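Local coordinates for ArCE4A (Arthrobacter sp. AW19M34-1, PDB 5LFZ), which probably removes N-acetyl groups from polysaccharides such as chitin, as a metal-dependent deacetylase of carbohydrate esterase family 4, at residues 31-36 with 171-176; 51-56 with 75-80; 56-61 with 81-86; 119-124 with 138-143. One frame throughout, in Å; residues are numbered along the deposited sequence.

Contact 1: 31-36 with 171-176; sequences FDDGPG and LMHDIH. With NI (nickel (II) ion), chain B.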
loop_
_atom_site.group_PDB
_atom_site.type_symbol
_atom_site.label_atom_id
_atom_site.label_comp_id
_atom_site.label_asym_id
_atom_site.label_seq_id
_atom_site.Cartn_x
_atom_site.Cartn_y
_atom_site.Cartn_z
ATOM N N PHE A 31 -0.140 -0.910 -3.261
ATOM C CA PHE A 31 0.805 -0.471 -4.286
ATOM C C PHE A 31 1.908 0.374 -3.669
ATOM O O PHE A 31 1.624 1.385 -3.024
ATOM C CB PHE A 31 0.094 0.334 -5.373
ATOM C CG PHE A 31 -0.962 -0.437 -6.115
ATOM C CD1 PHE A 31 -0.630 -1.213 -7.216
ATOM C CD2 PHE A 31 -2.287 -0.386 -5.711
ATOM C CE1 PHE A 31 -1.602 -1.911 -7.897
ATOM C CE2 PHE A 31 -3.261 -1.088 -6.387
ATOM C CZ PHE A 31 -2.919 -1.851 -7.480
ATOM N N ASP A 32 3.159 -0.035 -3.864
ATOM C CA ASP A 32 4.307 0.669 -3.283
ATOM C C ASP A 32 5.023 1.560 -4.275
ATOM O O ASP A 32 4.998 1.296 -5.481
ATOM C CB ASP A 32 5.350 -0.315 -2.745
ATOM C CG ASP A 32 4.955 -0.953 -1.445
ATOM O OD1 ASP A 32 3.798 -0.790 -1.014
ATOM O OD2 ASP A 32 5.821 -1.645 -0.864
ATOM N N ASP A 33 5.689 2.584 -3.734
ATOM C CA ASP A 33 6.775 3.327 -4.400
ATOM C C ASP A 33 6.292 4.465 -5.287
ATOM O O ASP A 33 7.108 5.158 -5.910
ATOM C CB ASP A 33 7.663 2.416 -5.259
ATOM C CG ASP A 33 8.497 1.428 -4.458
ATOM O OD1 ASP A 33 8.359 1.330 -3.226
ATOM O OD2 ASP A 33 9.293 0.716 -5.099
ATOM N N GLY A 34 4.980 4.644 -5.381
ATOM C CA GLY A 34 4.425 5.769 -6.107
ATOM C C GLY A 34 4.396 7.014 -5.242
ATOM O O GLY A 34 4.983 7.035 -4.159
ATOM N N PRO A 35 3.725 8.069 -5.714
ATOM C CA PRO A 35 3.068 8.165 -7.024
ATOM C C PRO A 35 4.060 8.337 -8.176
ATOM O O PRO A 35 5.223 8.702 -7.973
ATOM C CB PRO A 35 2.185 9.402 -6.875
ATOM C CG PRO A 35 2.890 10.232 -5.846
ATOM C CD PRO A 35 3.521 9.275 -4.892
ATOM N N GLY A 36 3.590 8.069 -9.386
ATOM C CA GLY A 36 4.403 8.244 -10.571
ATOM C C GLY A 36 3.515 8.416 -11.784
ATOM O O GLY A 36 2.318 8.682 -11.655
ATOM N N LEU A 171 1.036 -7.352 -2.341
ATOM C CA LEU A 171 2.058 -6.356 -2.671
ATOM C C LEU A 171 2.267 -6.216 -4.172
ATOM O O LEU A 171 2.630 -7.177 -4.851
ATOM C CB LEU A 171 3.396 -6.713 -2.010
ATOM C CG LEU A 171 4.603 -5.857 -2.413
ATOM C CD1 LEU A 171 4.456 -4.429 -1.914
ATOM C CD2 LEU A 171 5.900 -6.471 -1.898
ATOM N N MET A 172 2.035 -5.008 -4.670
ATOM C CA MET A 172 2.370 -4.631 -6.030
ATOM C C MET A 172 3.070 -3.283 -6.005
ATOM O O MET A 172 3.121 -2.619 -4.961
ATOM C CB MET A 172 1.123 -4.569 -6.907
ATOM C CG MET A 172 0.497 -5.925 -7.148
ATOM S SD MET A 172 -1.143 -5.775 -7.866
ATOM C CE MET A 172 -2.049 -5.117 -6.467
ATOM N N HIS A 173 3.608 -2.888 -7.151
ATOM C CA HIS A 173 4.343 -1.643 -7.267
ATOM C C HIS A 173 3.766 -0.726 -8.321
ATOM O O HIS A 173 3.528 -1.113 -9.468
ATOM C CB HIS A 173 5.818 -1.923 -7.555
ATOM C CG HIS A 173 6.525 -2.563 -6.404
ATOM N ND1 HIS A 173 6.359 -3.889 -6.074
ATOM C CD2 HIS A 173 7.354 -2.040 -5.469
ATOM C CE1 HIS A 173 7.072 -4.162 -4.993
ATOM N NE2 HIS A 173 7.690 -3.060 -4.611
ATOM N N ASP A 174 3.527 0.502 -7.885
ATOM C CA ASP A 174 3.135 1.598 -8.744
ATOM C C ASP A 174 4.390 2.282 -9.304
ATOM O O ASP A 174 4.679 3.439 -8.989
ATOM C CB ASP A 174 2.274 2.578 -7.941
ATOM C CG ASP A 174 1.758 3.725 -8.770
ATOM O OD1 ASP A 174 1.852 3.663 -10.017
ATOM O OD2 ASP A 174 1.269 4.697 -8.153
ATOM N N ILE A 175 5.163 1.552 -10.102
ATOM C CA ILE A 175 6.379 2.114 -10.692
ATOM C C ILE A 175 6.460 1.825 -12.175
ATOM O O ILE A 175 7.359 2.295 -12.857
ATOM C CB ILE A 175 7.670 1.557 -10.041
ATOM C CG1 ILE A 175 7.736 0.033 -10.150
ATOM C CG2 ILE A 175 7.748 1.956 -8.609
ATOM C CD1 ILE A 175 9.076 -0.581 -9.771
ATOM N N HIS A 176 5.518 1.041 -12.673
ATOM C CA HIS A 176 5.683 0.434 -13.984
ATOM C C HIS A 176 4.339 0.136 -14.628
ATOM O O HIS A 176 3.326 -0.009 -13.941
ATOM C CB HIS A 176 6.581 -0.808 -13.830
ATOM C CG HIS A 176 6.069 -1.817 -12.847
ATOM N ND1 HIS A 176 5.866 -3.142 -13.163
ATOM C CD2 HIS A 176 5.597 -1.658 -11.591
ATOM C CE1 HIS A 176 5.391 -3.774 -12.102
ATOM N NE2 HIS A 176 5.197 -2.892 -11.144
HETATM NI NI NI B . 9.247 -0.045 -1.975
HETATM O O HOH W 1 8.246 -1.707 -2.000
HETATM O O HOH W 2 10.149 -1.054 -3.571
HETATM O O HOH W 3 10.041 -1.577 -0.699
#
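D32 and M172 tie two parallel strands together through their backbones. The D32 N-H bonds to M172 O at 2.8 Å. The next rung is the D174 N-H to D32 O, at 2.9 Å.

The apolar contact lies on the face that carries F31 and M172. Their side chains run side by side and point the same way. The methionine chain bends at its last torsion (chi3 -70°), which swings CE to 3.5 Å from F31 CZ. The sulfur meets the ring obliquely, as a Met-aromatic contact. V183 and L186 of helix 177-192 pack against this pair.

The sequences FDDGP and LMHD correspond to motifs 1 and 5 of the CE4 deacetylases. They sit where the barrel strands 26-32 and 168-173 run out into loops, and they line the metal site.

The metal-side contacts are on the other side of the sheet, with D32 and H173. D33 OD1 binds the nickel ion at 2.1 Å. D33 OD2 meets the H173 ring at its edge, 3.4 Å from CD2, with the carboxylate 71° from the ring plane. One nickel-bound water donates to D32 OD2 at 2.7 Å and is 3.0 Å from H173 NE2. A second donates to D33 OD2 and bonds only weakly to H173 NE2. D32 OD1 forms a salt bridge with R120. Beyond the strand end, D174 OD2 bonds to T39.

Contact 2: 51-56 with 75-80; sequences TPATFF and EGHQIG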
loop_
_atom_site.group_PDB
_atom_site.type_symbol
_atom_site.label_atom_id
_atom_site.label_comp_id
_atom_site.label_asym_id
_atom_site.label_seq_id
_atom_site.Cartn_x
_atom_site.Cartn_y
_atom_site.Cartn_z
ATOM N N THR A 51 -13.244 -0.137 -7.004
ATOM C CA THR A 51 -12.362 -0.863 -6.109
ATOM C C THR A 51 -11.392 0.073 -5.414
ATOM O O THR A 51 -10.725 0.875 -6.072
ATOM C CB THR A 51 -11.567 -1.939 -6.868
ATOM O OG1 THR A 51 -12.466 -2.942 -7.359
ATOM C CG2 THR A 51 -10.540 -2.581 -5.957
ATOM N N PRO A 52 -11.314 -0.017 -4.076
ATOM C CA PRO A 52 -10.349 0.765 -3.308
ATOM C C PRO A 52 -9.021 0.044 -3.187
ATOM O O PRO A 52 -8.965 -1.181 -3.289
ATOM C CB PRO A 52 -11.016 0.891 -1.945
ATOM C CG PRO A 52 -11.735 -0.423 -1.793
ATOM C CD PRO A 52 -12.172 -0.836 -3.197
ATOM N N ALA A 53 -7.959 0.805 -2.979
ATOM C CA ALA A 53 -6.644 0.228 -2.768
ATOM C C ALA A 53 -5.888 1.076 -1.759
ATOM O O ALA A 53 -6.349 2.153 -1.377
ATOM C CB ALA A 53 -5.876 0.131 -4.087
ATOM N N THR A 54 -4.739 0.577 -1.319
ATOM C CA THR A 54 -3.895 1.300 -0.376
ATOM C C THR A 54 -2.566 1.594 -1.053
ATOM O O THR A 54 -1.925 0.692 -1.597
ATOM C CB THR A 54 -3.684 0.491 0.907
ATOM O OG1 THR A 54 -4.964 0.125 1.435
ATOM C CG2 THR A 54 -2.906 1.300 1.955
ATOM N N PHE A 55 -2.181 2.862 -1.046
ATOM C CA PHE A 55 -0.970 3.308 -1.711
ATOM C C PHE A 55 0.077 3.694 -0.688
ATOM O O PHE A 55 -0.102 4.655 0.055
ATOM C CB PHE A 55 -1.277 4.490 -2.639
ATOM C CG PHE A 55 -2.186 4.139 -3.783
ATOM C CD1 PHE A 55 -3.564 4.221 -3.652
ATOM C CD2 PHE A 55 -1.655 3.709 -4.989
ATOM C CE1 PHE A 55 -4.397 3.885 -4.709
ATOM C CE2 PHE A 55 -2.482 3.377 -6.048
ATOM C CZ PHE A 55 -3.860 3.465 -5.905
ATOM N N PHE A 56 1.153 2.921 -0.612
ATOM C CA PHE A 56 2.259 3.272 0.266
ATOM C C PHE A 56 3.228 4.156 -0.504
ATOM O O PHE A 56 4.036 3.682 -1.304
ATOM C CB PHE A 56 2.930 2.024 0.810
ATOM C CG PHE A 56 2.065 1.270 1.770
ATOM C CD1 PHE A 56 1.258 0.228 1.338
ATOM C CD2 PHE A 56 2.025 1.635 3.106
ATOM C CE1 PHE A 56 0.450 -0.456 2.227
ATOM C CE2 PHE A 56 1.225 0.954 4.003
ATOM C CZ PHE A 56 0.427 -0.086 3.566
ATOM N N GLU A 75 -11.385 9.490 -3.764
ATOM C CA GLU A 75 -11.998 8.350 -4.440
ATOM C C GLU A 75 -11.975 7.062 -3.612
ATOM O O GLU A 75 -12.175 5.971 -4.145
ATOM C CB GLU A 75 -11.324 8.136 -5.802
ATOM C CG GLU A 75 -11.601 9.292 -6.762
ATOM C CD GLU A 75 -10.786 9.242 -8.045
ATOM O OE1 GLU A 75 -10.458 8.133 -8.507
ATOM O OE2 GLU A 75 -10.485 10.323 -8.597
ATOM N N GLY A 76 -11.742 7.193 -2.312
ATOM C CA GLY A 76 -11.971 6.091 -1.392
ATOM C C GLY A 76 -10.770 5.229 -1.052
ATOM O O GLY A 76 -10.906 4.200 -0.388
ATOM N N HIS A 77 -9.591 5.641 -1.496
ATOM C CA HIS A 77 -8.382 4.868 -1.246
ATOM C C HIS A 77 -7.741 5.268 0.076
ATOM O O HIS A 77 -8.173 6.227 0.730
ATOM C CB HIS A 77 -7.405 5.049 -2.407
ATOM C CG HIS A 77 -8.020 4.769 -3.741
ATOM N ND1 HIS A 77 -8.308 3.492 -4.174
ATOM C CD2 HIS A 77 -8.456 5.603 -4.717
ATOM C CE1 HIS A 77 -8.869 3.548 -5.369
ATOM N NE2 HIS A 77 -8.970 4.818 -5.722
ATOM N N GLN A 78 -6.720 4.519 0.471
ATOM C CA GLN A 78 -5.962 4.826 1.672
ATOM C C GLN A 78 -4.519 5.161 1.339
ATOM O O GLN A 78 -3.887 4.488 0.531
ATOM C CB GLN A 78 -6.013 3.658 2.656
ATOM C CG GLN A 78 -5.275 3.951 3.948
ATOM C CD GLN A 78 -5.472 2.884 4.995
ATOM O OE1 GLN A 78 -6.013 1.815 4.719
ATOM N NE2 GLN A 78 -5.029 3.169 6.213
ATOM N N ILE A 79 -3.997 6.212 1.960
ATOM C CA ILE A 79 -2.599 6.572 1.790
ATOM C C ILE A 79 -1.781 6.106 2.990
ATOM O O ILE A 79 -2.103 6.436 4.141
ATOM C CB ILE A 79 -2.433 8.090 1.610
ATOM C CG1 ILE A 79 -3.281 8.567 0.422
ATOM C CG2 ILE A 79 -0.958 8.455 1.464
ATOM C CD1 ILE A 79 -3.393 10.068 0.298
ATOM N N GLY A 80 -0.733 5.334 2.719
ATOM C CA GLY A 80 0.214 4.931 3.744
ATOM C C GLY A 80 1.585 5.520 3.456
ATOM O O GLY A 80 1.844 5.991 2.348
#
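F55 is held by Q78 and G80 at the tight end of this contact. Its N-H bonds to Q78 O at 2.8 Å, and its own O takes the G80 N-H, also at 2.8 Å. The ladder begins one rung earlier with the Q78 N-H to A53 O. T54 and Q78 lie side by side, but their polar ends bond to the backbone N of V200 and D201. Packing is close at G80, where F56 CD2 lies 3.8 Å from G80 CA. A side chain on G80 would run into that ring.

The H77 ring is held by A53 and F55, among others. The A53 N-H reaches ND1 at 3.0 Å, in the plane of the ring, so ND1 acts as the acceptor. F55 presents its edge to the imidazole face, with CE1 3.9 Å from H77 CG and the planes 83° apart. This is a T-shaped pair. H77 CG stands anti to its carbonyl carbon (chi1 -52°), which turns the ring back toward A53 and T51. L43 of helix 39-48 touches both rings, and L46 packs on F55.

The other end is looser. P52 CB touches G76 O at 3.7 Å, and G76 is exposed. Strands 54-57 and 78-81 are parallel neighbours, linked through helices 59-62 and 66-74. This is the beta-alpha-beta unit from which the barrel of CE4 deacetylases is built.

Contact 3: 56-61 with 81-86; sequences FVLGKN and SHTFDH. With NI (nickel (II) ion), chain B.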
loop_
_atom_site.group_PDB
_atom_site.type_symbol
_atom_site.label_atom_id
_atom_site.label_comp_id
_atom_site.label_asym_id
_atom_site.label_seq_id
_atom_site.Cartn_x
_atom_site.Cartn_y
_atom_site.Cartn_z
ATOM N N PHE A 56 1.153 2.921 -0.612
ATOM C CA PHE A 56 2.259 3.272 0.266
ATOM C C PHE A 56 3.228 4.156 -0.504
ATOM O O PHE A 56 4.036 3.682 -1.304
ATOM C CB PHE A 56 2.930 2.024 0.810
ATOM C CG PHE A 56 2.065 1.270 1.770
ATOM C CD1 PHE A 56 1.258 0.228 1.338
ATOM C CD2 PHE A 56 2.025 1.635 3.106
ATOM C CE1 PHE A 56 0.450 -0.456 2.227
ATOM C CE2 PHE A 56 1.225 0.954 4.003
ATOM C CZ PHE A 56 0.427 -0.086 3.566
ATOM N N VAL A 57 3.130 5.456 -0.258
ATOM C CA VAL A 57 3.789 6.434 -1.112
ATOM C C VAL A 57 5.176 6.839 -0.619
ATOM O O VAL A 57 5.450 6.873 0.584
ATOM C CB VAL A 57 2.926 7.700 -1.264
ATOM C CG1 VAL A 57 1.631 7.371 -1.961
ATOM C CG2 VAL A 57 2.648 8.354 0.106
ATOM N N LEU A 58 6.050 7.140 -1.570
ATOM C CA LEU A 58 7.364 7.693 -1.262
ATOM C C LEU A 58 7.277 9.205 -1.126
ATOM O O LEU A 58 6.844 9.880 -2.053
ATOM C CB LEU A 58 8.376 7.321 -2.347
ATOM C CG LEU A 58 8.950 5.913 -2.242
ATOM C CD1 LEU A 58 9.783 5.578 -3.472
ATOM C CD2 LEU A 58 9.794 5.793 -0.983
ATOM N N GLY A 59 7.688 9.736 0.023
ATOM C CA GLY A 59 7.578 11.157 0.283
ATOM C C GLY A 59 8.217 12.028 -0.782
ATOM O O GLY A 59 7.674 13.071 -1.144
ATOM N N LYS A 60 9.365 11.594 -1.293
ATOM C CA LYS A 60 10.070 12.337 -2.335
ATOM C C LYS A 60 9.203 12.487 -3.588
ATOM O O LYS A 60 9.275 13.504 -4.281
ATOM C CB LYS A 60 11.393 11.644 -2.687
ATOM C CG LYS A 60 11.212 10.257 -3.292
ATOM C CD LYS A 60 12.532 9.557 -3.581
ATOM C CE LYS A 60 12.280 8.164 -4.150
ATOM N NZ LYS A 60 13.539 7.414 -4.418
ATOM N N ASN A 61 8.377 11.480 -3.859
ATOM C CA ASN A 61 7.511 11.465 -5.035
ATOM C C ASN A 61 6.248 12.278 -4.811
ATOM O O ASN A 61 5.646 12.787 -5.756
ATOM C CB ASN A 61 7.118 10.032 -5.412
ATOM C CG ASN A 61 8.254 9.247 -6.043
ATOM O OD1 ASN A 61 9.278 9.809 -6.442
ATOM N ND2 ASN A 61 8.068 7.934 -6.154
ATOM N N SER A 81 2.466 5.506 4.451
ATOM C CA SER A 81 3.833 5.979 4.262
ATOM C C SER A 81 4.766 4.851 3.840
ATOM O O SER A 81 4.687 3.745 4.375
ATOM C CB SER A 81 4.356 6.622 5.550
ATOM O OG SER A 81 5.745 6.889 5.450
ATOM N N HIS A 82 5.640 5.129 2.872
ATOM C CA HIS A 82 6.691 4.192 2.483
ATOM C C HIS A 82 8.071 4.798 2.757
ATOM O O HIS A 82 9.057 4.399 2.139
ATOM C CB HIS A 82 6.546 3.825 0.996
ATOM C CG HIS A 82 7.205 2.536 0.602
ATOM N ND1 HIS A 82 7.333 1.456 1.450
ATOM C CD2 HIS A 82 7.739 2.146 -0.579
ATOM C CE1 HIS A 82 7.928 0.464 0.814
ATOM N NE2 HIS A 82 8.188 0.856 -0.423
ATOM N N THR A 83 8.115 5.736 3.713
ATOM C CA THR A 83 9.263 6.626 4.012
ATOM C C THR A 83 9.518 7.625 2.879
ATOM O O THR A 83 8.764 7.684 1.906
ATOM C CB THR A 83 10.582 5.863 4.318
ATOM O OG1 THR A 83 11.178 5.370 3.107
ATOM C CG2 THR A 83 10.338 4.715 5.295
ATOM N N PHE A 84 10.563 8.438 3.024
ATOM C CA PHE A 84 10.748 9.570 2.124
ATOM C C PHE A 84 11.537 9.199 0.881
ATOM O O PHE A 84 11.109 9.487 -0.231
ATOM C CB PHE A 84 11.440 10.736 2.837
ATOM C CG PHE A 84 11.382 12.019 2.064
ATOM C CD1 PHE A 84 12.453 12.426 1.287
ATOM C CD2 PHE A 84 10.239 12.803 2.088
ATOM C CE1 PHE A 84 12.395 13.604 0.564
ATOM C CE2 PHE A 84 10.172 13.983 1.367
ATOM C CZ PHE A 84 11.252 14.382 0.603
ATOM N N ASP A 85 12.691 8.572 1.063
ATOM C CA ASP A 85 13.542 8.251 -0.080
ATOM C C ASP A 85 13.888 6.763 -0.164
ATOM O O ASP A 85 14.927 6.390 -0.712
ATOM C CB ASP A 85 14.816 9.087 -0.024
ATOM C CG ASP A 85 15.414 9.115 1.353
ATOM O OD1 ASP A 85 15.418 8.049 1.997
ATOM O OD2 ASP A 85 15.860 10.197 1.799
ATOM N N HIS A 86 13.010 5.932 0.389
ATOM C CA HIS A 86 13.058 4.472 0.235
ATOM C C HIS A 86 14.328 3.837 0.787
ATOM O O HIS A 86 14.879 2.907 0.196
ATOM C CB HIS A 86 12.890 4.072 -1.240
ATOM C CG HIS A 86 12.310 2.703 -1.428
ATOM N ND1 HIS A 86 13.084 1.562 -1.453
ATOM C CD2 HIS A 86 11.028 2.290 -1.582
ATOM C CE1 HIS A 86 12.306 0.507 -1.621
ATOM N NE2 HIS A 86 11.055 0.922 -1.705
HETATM NI NI NI B . 9.247 -0.045 -1.975
HETATM O O HOH W 1 8.246 -1.707 -2.000
HETATM O O HOH W 3 10.041 -1.577 -0.699
HETATM O O HOH W 2 10.149 -1.054 -3.571
#
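T83 O takes the G59 N-H at 3.0 Å, almost straight (170°), and a weaker CA-H...O contact from L58 CA at 3.5 Å. Next to it, F84 O takes the K60 N-H at 2.9 Å. G59 and K60 open helix 59-62, behind L58 at the N-cap. The loop carbonyls thus satisfy N-H groups at the start of the helix. The H82 N-H bonds to V57 O and holds the other end of the loop to the strand.

The F84 ring lies flat over the G59-K60 peptide, with K60 N above its centre and CE2 3.5 Å from G59 C. G59 has no CB, and one would collide with this ring. An alanine in place of F84 would probably open a gap over this peptide and leave the first helical turn less well covered.

L58 CD2 touches H86 CB at 3.6 Å and meets the imidazole at its edge, in plane. In H82 and H86, CG is anti to the backbone N (chi1 -158° and -153°), which lets both rings turn toward the metal. Each NE2 binds the nickel ion at 2.1 Å. H82 ND1 bonds to R120 O, which orients that ring from behind. S81 OG accepts the T83 N-H in an ST turn. HTFDH fits the H-(S/T)-x-x-H motif of CE4 deacetylases, and D33 completes its Asp-His-His metal site.

Contact 4: 119-124 with 138-143; sequences LRPPYG and LVLWDV
R120, which reaches across to V139 and L140, begins the RPPYG sequence that corresponds to motif 3 of the CE4 deacetylases. The backbones meet first: the V139 N-H bonds to L119 O at 2.8 Å. The arginine side chain then runs along the second segment. Its bend at chi3 (-78°) brings NE to V139 O at 3.0 Å and NH2 to L140 O at 2.8 Å. Both carbonyls lie near the guanidinium edge, somewhat out of its plane.

W141 comes over one guanidinium face, with CE3 3.7 Å from R120 NE. The two planes are 84° apart, so the indole meets the group edge-on. Further along, W141 CH2 rests 3.6 Å from G124 CA, where a CB would clash. P121 CG packs on L140 CD1 at 3.8 Å.

NH1 forms a salt bridge with D32 and also bonds to T30. A leucine in place of R120 would probably leave two carbonyls and the D32 carboxylate without their mate. The buried guanidinium is held by carbonyls at NE and NH2 and by an acid at NH1. That is likely to fix its rotation and, through it, the direction of the D32 carboxylate.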
loop_
_atom_site.group_PDB
_atom_site.type_symbol
_atom_site.label_atom_id
_atom_site.label_comp_id
_atom_site.label_asym_id
_atom_site.label_seq_id
_atom_site.Cartn_x
_atom_site.Cartn_y
_atom_site.Cartn_z
ATOM N N LEU A 119 2.374 2.544 7.992
ATOM C CA LEU A 119 3.654 2.677 7.302
ATOM C C LEU A 119 4.131 1.300 6.872
ATOM O O LEU A 119 3.986 0.331 7.610
ATOM C CB LEU A 119 4.701 3.353 8.204
ATOM C CG LEU A 119 6.110 3.604 7.637
ATOM C CD1 LEU A 119 6.706 4.880 8.229
ATOM C CD2 LEU A 119 7.052 2.423 7.867
ATOM N N ARG A 120 4.694 1.220 5.671
ATOM C CA ARG A 120 5.310 -0.013 5.188
ATOM C C ARG A 120 6.803 0.235 5.040
ATOM O O ARG A 120 7.211 1.166 4.350
ATOM C CB ARG A 120 4.698 -0.453 3.863
ATOM C CG ARG A 120 5.405 -1.635 3.240
ATOM C CD ARG A 120 4.645 -2.149 2.038
ATOM N NE ARG A 120 3.484 -2.958 2.402
ATOM C CZ ARG A 120 2.502 -3.244 1.552
ATOM N NH1 ARG A 120 2.556 -2.765 0.315
ATOM N NH2 ARG A 120 1.471 -3.996 1.928
ATOM N N PRO A 121 7.625 -0.564 5.723
ATOM C CA PRO A 121 9.067 -0.318 5.649
ATOM C C PRO A 121 9.631 -0.805 4.320
ATOM O O PRO A 121 9.280 -1.899 3.885
ATOM C CB PRO A 121 9.622 -1.133 6.818
ATOM C CG PRO A 121 8.652 -2.260 6.973
ATOM C CD PRO A 121 7.293 -1.686 6.619
ATOM N N PRO A 122 10.480 0.009 3.678
ATOM C CA PRO A 122 11.143 -0.397 2.431
ATOM C C PRO A 122 11.807 -1.765 2.539
ATOM O O PRO A 122 12.448 -2.061 3.549
ATOM C CB PRO A 122 12.184 0.703 2.225
ATOM C CG PRO A 122 11.538 1.910 2.817
ATOM C CD PRO A 122 10.791 1.403 4.031
ATOM N N TYR A 123 11.617 -2.591 1.510
ATOM C CA TYR A 123 12.206 -3.929 1.426
ATOM C C TYR A 123 11.681 -4.860 2.515
ATOM O O TYR A 123 12.179 -5.973 2.673
ATOM C CB TYR A 123 13.741 -3.852 1.489
ATOM C CG TYR A 123 14.309 -2.773 0.594
ATOM C CD1 TYR A 123 14.355 -2.941 -0.785
ATOM C CD2 TYR A 123 14.786 -1.583 1.124
ATOM C CE1 TYR A 123 14.861 -1.951 -1.610
ATOM C CE2 TYR A 123 15.292 -0.586 0.308
ATOM C CZ TYR A 123 15.329 -0.775 -1.056
ATOM O OH TYR A 123 15.836 0.219 -1.867
ATOM N N GLY A 124 10.670 -4.408 3.251
ATOM C CA GLY A 124 10.114 -5.176 4.351
ATOM C C GLY A 124 11.027 -5.233 5.565
ATOM O O GLY A 124 10.776 -5.978 6.510
ATOM N N LEU A 138 3.094 -1.079 11.403
ATOM C CA LEU A 138 3.885 -1.448 10.241
ATOM C C LEU A 138 3.123 -2.495 9.435
ATOM O O LEU A 138 2.778 -3.560 9.947
ATOM C CB LEU A 138 5.266 -1.974 10.650
ATOM C CG LEU A 138 6.282 -0.949 11.163
ATOM C CD1 LEU A 138 5.985 -0.519 12.597
ATOM C CD2 LEU A 138 7.690 -1.502 11.057
ATOM N N VAL A 139 2.855 -2.192 8.172
ATOM C CA VAL A 139 2.072 -3.097 7.350
ATOM C C VAL A 139 2.939 -3.748 6.279
ATOM O O VAL A 139 3.433 -3.080 5.372
ATOM C CB VAL A 139 0.886 -2.370 6.693
ATOM C CG1 VAL A 139 0.076 -3.333 5.833
ATOM C CG2 VAL A 139 0.016 -1.707 7.768
ATOM N N LEU A 140 3.138 -5.052 6.413
ATOM C CA LEU A 140 3.871 -5.817 5.409
ATOM C C LEU A 140 2.871 -6.445 4.450
ATOM O O LEU A 140 1.947 -5.771 3.995
ATOM C CB LEU A 140 4.759 -6.878 6.063
ATOM C CG LEU A 140 6.010 -6.382 6.806
ATOM C CD1 LEU A 140 6.783 -5.366 5.979
ATOM C CD2 LEU A 140 5.663 -5.799 8.154
ATOM N N TRP A 141 3.049 -7.730 4.152
ATOM C CA TRP A 141 2.242 -8.417 3.144
ATOM C C TRP A 141 2.402 -9.929 3.259
ATOM O O TRP A 141 3.384 -10.415 3.820
ATOM C CB TRP A 141 2.649 -7.970 1.733
ATOM C CG TRP A 141 4.093 -8.276 1.428
ATOM C CD1 TRP A 141 4.597 -9.433 0.884
ATOM C CD2 TRP A 141 5.215 -7.423 1.661
ATOM N NE1 TRP A 141 5.964 -9.345 0.770
ATOM C CE2 TRP A 141 6.369 -8.119 1.241
ATOM C CE3 TRP A 141 5.358 -6.131 2.185
ATOM C CZ2 TRP A 141 7.646 -7.564 1.318
ATOM C CZ3 TRP A 141 6.626 -5.585 2.266
ATOM C CH2 TRP A 141 7.753 -6.299 1.836
ATOM N N ASP A 142 1.458 -10.682 2.708
ATOM C CA ASP A 142 1.625 -12.130 2.680
ATOM C C ASP A 142 1.704 -12.639 1.245
ATOM O O ASP A 142 2.107 -13.773 1.011
ATOM C CB ASP A 142 0.501 -12.829 3.454
ATOM C CG ASP A 142 -0.854 -12.649 2.815
ATOM O OD1 ASP A 142 -1.101 -11.577 2.233
ATOM O OD2 ASP A 142 -1.682 -13.583 2.900
ATOM N N VAL A 143 1.328 -11.792 0.289
ATOM C CA VAL A 143 1.436 -12.144 -1.125
ATOM C C VAL A 143 2.311 -11.146 -1.866
ATOM O O VAL A 143 1.927 -9.995 -2.053
ATOM C CB VAL A 143 0.061 -12.195 -1.818
ATOM C CG1 VAL A 143 0.230 -12.561 -3.292
ATOM C CG2 VAL A 143 -0.859 -13.177 -1.112
#

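Contacts 2, 3 and 4 all fall within the chain loop that contact 1 closes. Contacts 2 and 3 interleave along the sequence and share F56; contact 4 follows them. Contacts 1, 2 and 3 belong to one parallel sheet, in which strand 26-32 lies between 54-57 and 168-173, and 78-81 pairs with 54-57. The closest centres, of contacts 1 and 3, are about 10 Å apart, and both bind the nickel ion. The centre of contact 4 is about 13 Å from each of theirs. It joins contact 1 by the R120-D32 salt bridge, and contact 3 through R120, whose N probably bonds to S81 O and whose O meets H82 ND1. Distant parts of the chain are so brought together around one metal site.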